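Local coordinates for glycosyl transferase family 8 (Streptococcus pneumoniae, PDB 5GVV), which transfers galactose from UDP-galactose to the terminal glucose of the already glycosylated serine-rich repeat protein PsrP, at residues 192-204 with 217-230. Numbering follows the deposited sequence.
Sequences LEDQYNFQIGYDY and IPLEPLPLILHYIS. With MN (manganese (II) ion), chain C; UDP (uridine-5'-diphosphate), chain D.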
loop_
_atom_site.group_PDB
_atom_site.type_symbol
_atom_site.label_atom_id
_atom_site.label_comp_id
_atom_site.label_asym_id
_atom_site.label_seq_id
_atom_site.Cartn_x
_atom_site.Cartn_y
_atom_site.Cartn_z
ATOM N N LEU A 192 3.511 27.331 -16.722
ATOM C CA LEU A 192 4.374 27.082 -15.574
ATOM C C LEU A 192 5.744 26.655 -16.074
ATOM O O LEU A 192 5.848 26.040 -17.140
ATOM C CB LEU A 192 3.802 25.969 -14.702
ATOM C CG LEU A 192 2.447 26.198 -14.045
ATOM C CD1 LEU A 192 1.975 24.931 -13.344
ATOM C CD2 LEU A 192 2.528 27.347 -13.069
ATOM N N GLU A 193 6.788 26.978 -15.315
ATOM C CA GLU A 193 8.136 26.502 -15.628
ATOM C C GLU A 193 8.173 24.977 -15.573
ATOM O O GLU A 193 7.353 24.356 -14.880
ATOM C CB GLU A 193 9.154 27.078 -14.640
ATOM C CG GLU A 193 9.364 28.586 -14.746
ATOM C CD GLU A 193 9.304 29.277 -13.392
ATOM O OE1 GLU A 193 10.242 29.093 -12.583
ATOM O OE2 GLU A 193 8.314 30.000 -13.134
ATOM N N ASP A 194 9.112 24.372 -16.300
ATOM C CA ASP A 194 9.221 22.915 -16.335
ATOM C C ASP A 194 9.423 22.318 -14.941
ATOM O O ASP A 194 8.982 21.199 -14.668
ATOM C CB ASP A 194 10.370 22.471 -17.254
ATOM C CG ASP A 194 10.082 22.721 -18.723
ATOM O OD1 ASP A 194 8.896 22.738 -19.114
ATOM O OD2 ASP A 194 11.054 22.887 -19.496
ATOM N N GLN A 195 10.075 23.066 -14.054
ATOM C CA GLN A 195 10.399 22.540 -12.727
ATOM C C GLN A 195 9.166 22.334 -11.836
ATOM O O GLN A 195 9.255 21.693 -10.783
ATOM C CB GLN A 195 11.427 23.428 -12.015
ATOM C CG GLN A 195 10.825 24.601 -11.236
ATOM C CD GLN A 195 11.696 25.015 -10.057
ATOM O OE1 GLN A 195 12.313 24.169 -9.402
ATOM N NE2 GLN A 195 11.744 26.318 -9.776
ATOM N N TYR A 196 8.023 22.865 -12.257
ATOM C CA TYR A 196 6.783 22.690 -11.496
ATOM C C TYR A 196 5.970 21.504 -12.011
ATOM O O TYR A 196 4.884 21.201 -11.502
ATOM C CB TYR A 196 5.959 23.974 -11.519
ATOM C CG TYR A 196 6.515 25.050 -10.616
ATOM C CD1 TYR A 196 6.503 24.887 -9.240
ATOM C CD2 TYR A 196 7.042 26.225 -11.137
ATOM C CE1 TYR A 196 7.000 25.857 -8.404
ATOM C CE2 TYR A 196 7.544 27.205 -10.307
ATOM C CZ TYR A 196 7.518 27.014 -8.940
ATOM O OH TYR A 196 8.013 27.983 -8.097
ATOM N N ASN A 197 6.516 20.846 -13.027
ATOM C CA ASN A 197 5.988 19.588 -13.546
ATOM C C ASN A 197 7.088 18.963 -14.393
ATOM O O ASN A 197 6.995 18.926 -15.625
ATOM C CB ASN A 197 4.738 19.825 -14.393
ATOM C CG ASN A 197 4.006 18.537 -14.742
ATOM O OD1 ASN A 197 4.535 17.434 -14.583
ATOM N ND2 ASN A 197 2.790 18.677 -15.242
ATOM N N PHE A 198 8.139 18.496 -13.728
ATOM C CA PHE A 198 9.331 18.009 -14.412
ATOM C C PHE A 198 9.143 16.535 -14.738
ATOM O O PHE A 198 9.235 15.664 -13.855
ATOM C CB PHE A 198 10.562 18.223 -13.531
ATOM C CG PHE A 198 11.876 18.087 -14.263
ATOM C CD1 PHE A 198 12.463 16.842 -14.439
ATOM C CD2 PHE A 198 12.522 19.211 -14.770
ATOM C CE1 PHE A 198 13.677 16.714 -15.113
ATOM C CE2 PHE A 198 13.737 19.092 -15.440
ATOM C CZ PHE A 198 14.312 17.840 -15.608
ATOM N N GLN A 199 8.877 16.259 -16.011
ATOM C CA GLN A 199 8.448 14.932 -16.431
ATOM C C GLN A 199 9.606 13.962 -16.657
ATOM O O GLN A 199 9.922 13.568 -17.786
ATOM C CB GLN A 199 7.518 15.051 -17.641
ATOM C CG GLN A 199 6.227 15.813 -17.285
ATOM C CD GLN A 199 5.717 16.684 -18.412
ATOM O OE1 GLN A 199 5.460 16.197 -19.511
ATOM N NE2 GLN A 199 5.565 17.984 -18.146
ATOM N N ILE A 200 10.220 13.568 -15.546
ATOM C CA ILE A 200 11.344 12.646 -15.550
ATOM C C ILE A 200 10.929 11.266 -16.074
ATOM O O ILE A 200 11.773 10.454 -16.466
ATOM C CB ILE A 200 11.937 12.531 -14.128
ATOM C CG1 ILE A 200 13.356 11.958 -14.163
ATOM C CG2 ILE A 200 11.023 11.719 -13.218
ATOM C CD1 ILE A 200 14.410 12.978 -14.546
ATOM N N GLY A 201 9.623 11.009 -16.097
ATOM C CA GLY A 201 9.112 9.755 -16.619
ATOM C C GLY A 201 9.280 9.646 -18.128
ATOM O O GLY A 201 9.172 8.552 -18.693
ATOM N N TYR A 202 9.557 10.774 -18.779
ATOM C CA TYR A 202 9.726 10.803 -20.233
ATOM C C TYR A 202 11.056 10.197 -20.683
ATOM O O TYR A 202 11.279 10.013 -21.885
ATOM C CB TYR A 202 9.598 12.238 -20.761
ATOM C CG TYR A 202 9.655 12.360 -22.276
ATOM C CD1 TYR A 202 8.691 11.759 -23.079
ATOM C CD2 TYR A 202 10.670 13.079 -22.900
ATOM C CE1 TYR A 202 8.735 11.872 -24.460
ATOM C CE2 TYR A 202 10.726 13.191 -24.279
ATOM C CZ TYR A 202 9.754 12.583 -25.053
ATOM O OH TYR A 202 9.800 12.692 -26.427
ATOM N N ASP A 203 11.928 9.880 -19.724
ATOM C CA ASP A 203 13.264 9.353 -20.027
ATOM C C ASP A 203 13.262 8.238 -21.073
ATOM O O ASP A 203 14.042 8.277 -22.029
ATOM C CB ASP A 203 13.950 8.859 -18.749
ATOM C CG ASP A 203 14.550 9.992 -17.932
ATOM O OD1 ASP A 203 14.363 11.170 -18.314
ATOM O OD2 ASP A 203 15.198 9.702 -16.900
ATOM N N TYR A 204 12.385 7.252 -20.892
ATOM C CA TYR A 204 12.276 6.154 -21.846
ATOM C C TYR A 204 11.857 6.676 -23.211
ATOM O O TYR A 204 12.409 6.264 -24.228
ATOM C CB TYR A 204 11.291 5.076 -21.374
ATOM C CG TYR A 204 11.272 3.874 -22.296
ATOM C CD1 TYR A 204 12.162 2.820 -22.113
ATOM C CD2 TYR A 204 10.389 3.806 -23.371
ATOM C CE1 TYR A 204 12.167 1.728 -22.962
ATOM C CE2 TYR A 204 10.386 2.716 -24.227
ATOM C CZ TYR A 204 11.274 1.681 -24.014
ATOM O OH TYR A 204 11.280 0.600 -24.865
ATOM N N ILE A 217 19.650 18.335 -19.120
ATOM C CA ILE A 217 18.926 19.230 -18.227
ATOM C C ILE A 217 19.315 18.899 -16.785
ATOM O O ILE A 217 19.237 17.746 -16.368
ATOM C CB ILE A 217 17.397 19.126 -18.425
ATOM C CG1 ILE A 217 17.037 19.325 -19.900
ATOM C CG2 ILE A 217 16.663 20.144 -17.559
ATOM C CD1 ILE A 217 15.541 19.458 -20.166
ATOM N N PRO A 218 19.756 19.919 -16.028
ATOM C CA PRO A 218 20.263 19.762 -14.657
ATOM C C PRO A 218 19.238 19.161 -13.691
ATOM O O PRO A 218 18.066 19.549 -13.726
ATOM C CB PRO A 218 20.581 21.204 -14.241
ATOM C CG PRO A 218 20.845 21.922 -15.534
ATOM C CD PRO A 218 19.871 21.311 -16.502
ATOM N N LEU A 219 19.691 18.250 -12.831
ATOM C CA LEU A 219 18.830 17.611 -11.838
ATOM C C LEU A 219 19.254 17.981 -10.411
ATOM O O LEU A 219 18.618 17.567 -9.433
ATOM C CB LEU A 219 18.848 16.091 -12.013
ATOM C CG LEU A 219 18.503 15.537 -13.396
ATOM C CD1 LEU A 219 18.597 14.019 -13.422
ATOM C CD2 LEU A 219 17.125 15.987 -13.836
ATOM N N GLU A 220 20.341 18.745 -10.307
ATOM C CA GLU A 220 20.806 19.280 -9.031
ATOM C C GLU A 220 20.744 20.796 -9.103
ATOM O O GLU A 220 21.419 21.406 -9.931
ATOM C CB GLU A 220 22.241 18.831 -8.727
ATOM C CG GLU A 220 22.341 17.589 -7.840
ATOM C CD GLU A 220 21.830 17.834 -6.428
ATOM O OE1 GLU A 220 21.276 16.892 -5.818
ATOM O OE2 GLU A 220 21.990 18.971 -5.927
ATOM N N PRO A 221 19.923 21.415 -8.246
ATOM C CA PRO A 221 19.062 20.778 -7.245
ATOM C C PRO A 221 17.825 20.168 -7.894
ATOM O O PRO A 221 17.521 20.484 -9.048
ATOM C CB PRO A 221 18.653 21.952 -6.358
ATOM C CG PRO A 221 18.640 23.125 -7.293
ATOM C CD PRO A 221 19.785 22.884 -8.241
ATOM N N LEU A 222 17.147 19.284 -7.171
ATOM C CA LEU A 222 15.926 18.650 -7.663
ATOM C C LEU A 222 14.895 19.676 -8.111
ATOM O O LEU A 222 14.718 20.709 -7.460
ATOM C CB LEU A 222 15.315 17.774 -6.568
ATOM C CG LEU A 222 15.439 16.250 -6.625
ATOM C CD1 LEU A 222 16.509 15.808 -7.587
ATOM C CD2 LEU A 222 15.675 15.667 -5.224
ATOM N N PRO A 223 14.215 19.399 -9.236
ATOM C CA PRO A 223 13.075 20.240 -9.616
ATOM C C PRO A 223 11.998 20.145 -8.535
ATOM O O PRO A 223 11.894 19.102 -7.881
ATOM C CB PRO A 223 12.587 19.595 -10.915
ATOM C CG PRO A 223 13.818 18.923 -11.486
ATOM C CD PRO A 223 14.553 18.404 -10.274
ATOM N N LEU A 224 11.232 21.215 -8.334
ATOM C CA LEU A 224 10.239 21.248 -7.262
ATOM C C LEU A 224 9.178 20.157 -7.398
ATOM O O LEU A 224 8.681 19.635 -6.390
ATOM C CB LEU A 224 9.590 22.634 -7.154
ATOM C CG LEU A 224 10.440 23.682 -6.436
ATOM C CD1 LEU A 224 9.878 25.094 -6.575
ATOM C CD2 LEU A 224 10.572 23.312 -4.974
ATOM N N ILE A 225 8.821 19.810 -8.633
ATOM C CA ILE A 225 7.859 18.729 -8.840
ATOM C C ILE A 225 8.348 17.698 -9.859
ATOM O O ILE A 225 8.573 18.023 -11.027
ATOM C CB ILE A 225 6.457 19.260 -9.217
ATOM C CG1 ILE A 225 5.901 20.122 -8.078
ATOM C CG2 ILE A 225 5.516 18.098 -9.503
ATOM C CD1 ILE A 225 4.456 20.597 -8.263
ATOM N N LEU A 226 8.516 16.457 -9.400
ATOM C CA LEU A 226 8.961 15.357 -10.258
ATOM C C LEU A 226 7.777 14.500 -10.673
ATOM O O LEU A 226 7.128 13.894 -9.819
ATOM C CB LEU A 226 9.960 14.468 -9.516
ATOM C CG LEU A 226 11.342 15.023 -9.199
ATOM C CD1 LEU A 226 12.133 14.014 -8.389
ATOM C CD2 LEU A 226 12.074 15.372 -10.485
ATOM N N HIS A 227 7.522 14.414 -11.976
ATOM C CA HIS A 227 6.364 13.683 -12.486
ATOM C C HIS A 227 6.809 12.421 -13.224
ATOM O O HIS A 227 7.410 12.494 -14.304
ATOM C CB HIS A 227 5.537 14.585 -13.411
ATOM C CG HIS A 227 4.185 14.040 -13.744
ATOM N ND1 HIS A 227 3.294 14.704 -14.565
ATOM C CD2 HIS A 227 3.556 12.902 -13.356
ATOM C CE1 HIS A 227 2.186 13.998 -14.672
ATOM N NE2 HIS A 227 2.318 12.896 -13.952
ATOM N N TYR A 228 6.522 11.263 -12.636
ATOM C CA TYR A 228 6.913 9.996 -13.243
ATOM C C TYR A 228 5.869 9.490 -14.239
ATOM O O TYR A 228 5.239 8.448 -14.017
ATOM C CB TYR A 228 7.161 8.944 -12.158
ATOM C CG TYR A 228 8.293 9.296 -11.220
ATOM C CD1 TYR A 228 9.598 8.923 -11.509
ATOM C CD2 TYR A 228 8.053 9.994 -10.045
ATOM C CE1 TYR A 228 10.633 9.236 -10.654
ATOM C CE2 TYR A 228 9.078 10.322 -9.188
ATOM C CZ TYR A 228 10.367 9.940 -9.499
ATOM O OH TYR A 228 11.392 10.262 -8.641
ATOM N N ILE A 229 5.693 10.226 -15.335
ATOM C CA ILE A 229 4.744 9.850 -16.378
ATOM C C ILE A 229 5.163 8.544 -17.039
ATOM O O ILE A 229 6.280 8.061 -16.818
ATOM C CB ILE A 229 4.628 10.940 -17.466
ATOM C CG1 ILE A 229 5.953 11.085 -18.228
ATOM C CG2 ILE A 229 4.216 12.275 -16.853
ATOM C CD1 ILE A 229 5.868 11.988 -19.452
ATOM N N SER A 230 4.254 7.987 -17.844
ATOM C CA SER A 230 4.446 6.724 -18.582
ATOM C C SER A 230 4.264 5.497 -17.691
ATOM O O SER A 230 3.944 5.621 -16.513
ATOM C CB SER A 230 5.795 6.664 -19.317
ATOM O OG SER A 230 6.837 6.218 -18.460
HETATM MN MN MN C . 0.902 11.324 -13.810
HETATM N N1 UDP D . -4.777 6.757 -11.330
HETATM C C2 UDP D . -5.306 5.987 -10.312
HETATM N N3 UDP D . -5.181 4.611 -10.329
HETATM C C4 UDP D . -4.524 3.994 -11.376
HETATM C C5 UDP D . -3.988 4.773 -12.400
HETATM C C6 UDP D . -4.224 6.146 -12.424
HETATM O O2 UDP D . -5.892 6.537 -9.383
HETATM O O4 UDP D . -4.410 2.764 -11.389
HETATM C "C1'" UDP D . -4.929 8.227 -11.274
HETATM C "C2'" UDP D . -3.730 8.832 -10.559
HETATM O "O2'" UDP D . -4.120 9.972 -9.826
HETATM C "C3'" UDP D . -2.827 9.266 -11.691
HETATM C "C4'" UDP D . -3.833 9.639 -12.773
HETATM O "O4'" UDP D . -4.941 8.778 -12.581
HETATM O "O3'" UDP D . -2.016 10.355 -11.304
HETATM C "C5'" UDP D . -3.264 9.492 -14.182
HETATM O "O5'" UDP D . -2.400 8.375 -14.205
HETATM P PA UDP D . -0.870 8.591 -14.640
HETATM O O1A UDP D . -0.293 9.552 -13.678
HETATM O O2A UDP D . -0.141 7.301 -14.644
HETATM O O3A UDP D . -0.929 9.213 -16.131
HETATM P PB UDP D . 0.288 10.049 -16.788
HETATM O O1B UDP D . -0.178 10.761 -18.001
HETATM O O2B UDP D . 1.346 9.091 -17.184
HETATM O O3B UDP D . 0.826 11.020 -15.805
HETATM O O HOH W 1 14.684 23.486 -7.584
#
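His227 and Asn197 meet at the metal site of this GT-A glycosyltransferase fold, where His227 joins Asp106 and Asp108 of the DxD motif on manganese. The imidazole suits the place because its two nitrogens serve two partners. His227 NE2 binds manganese at 2.1 Å, while His227 ND1 donates in the carbonyl plane to a lone pair of Asn197 OD1 (3.0 Å), a bond bent to 138° at the hydrogen. Asn197 is a second-shell residue that, with the metal bond, probably helps set the rotation of the ring, and its ND2 is held in turn by Asn142. Ile229 CG2 sits over the centre of one imidazole face.

Behind the metal, residues 225-227 form a short strand that also pairs antiparallel with strand 109-111. Phe198 bridges Leu226 through Phe198 N to Ile225 O and His227 N to Phe198 O, the latter nearly straight at 178°, and Ile225 N donates to Gln195 O. Gly201 N then reaches His227 O, and the absence of a side chain lets Gly201 CA lie 3.3 Å from Ile229 O.

Packing is tightest round Phe198. With CG anti to the backbone N (chi1 -165°), its ring turns to meet the rigid ring of Pro223; Pro223 CG makes a CH-pi contact over one face, 3.6 Å from the centroid of the Phe198 ring. Ile217 CG2 fills in at the ring edge, and Leu219 CD2 packs against CE1 and CZ. A second CH-pi contact sets Ile200 CG2 over the Tyr228 ring.

The side chains of Gln195 and Leu224 are partly exposed and looser. Leu224 CD1 touches CE1 of Tyr196, which is buried against helix 116-119, and the long, polar Gln195 side chain lies alongside Leu224. Gln195 OE1 accepts a weak bond from Leu224 N at 3.3 Å and a hydrogen from a water that also donates to Leu222 O.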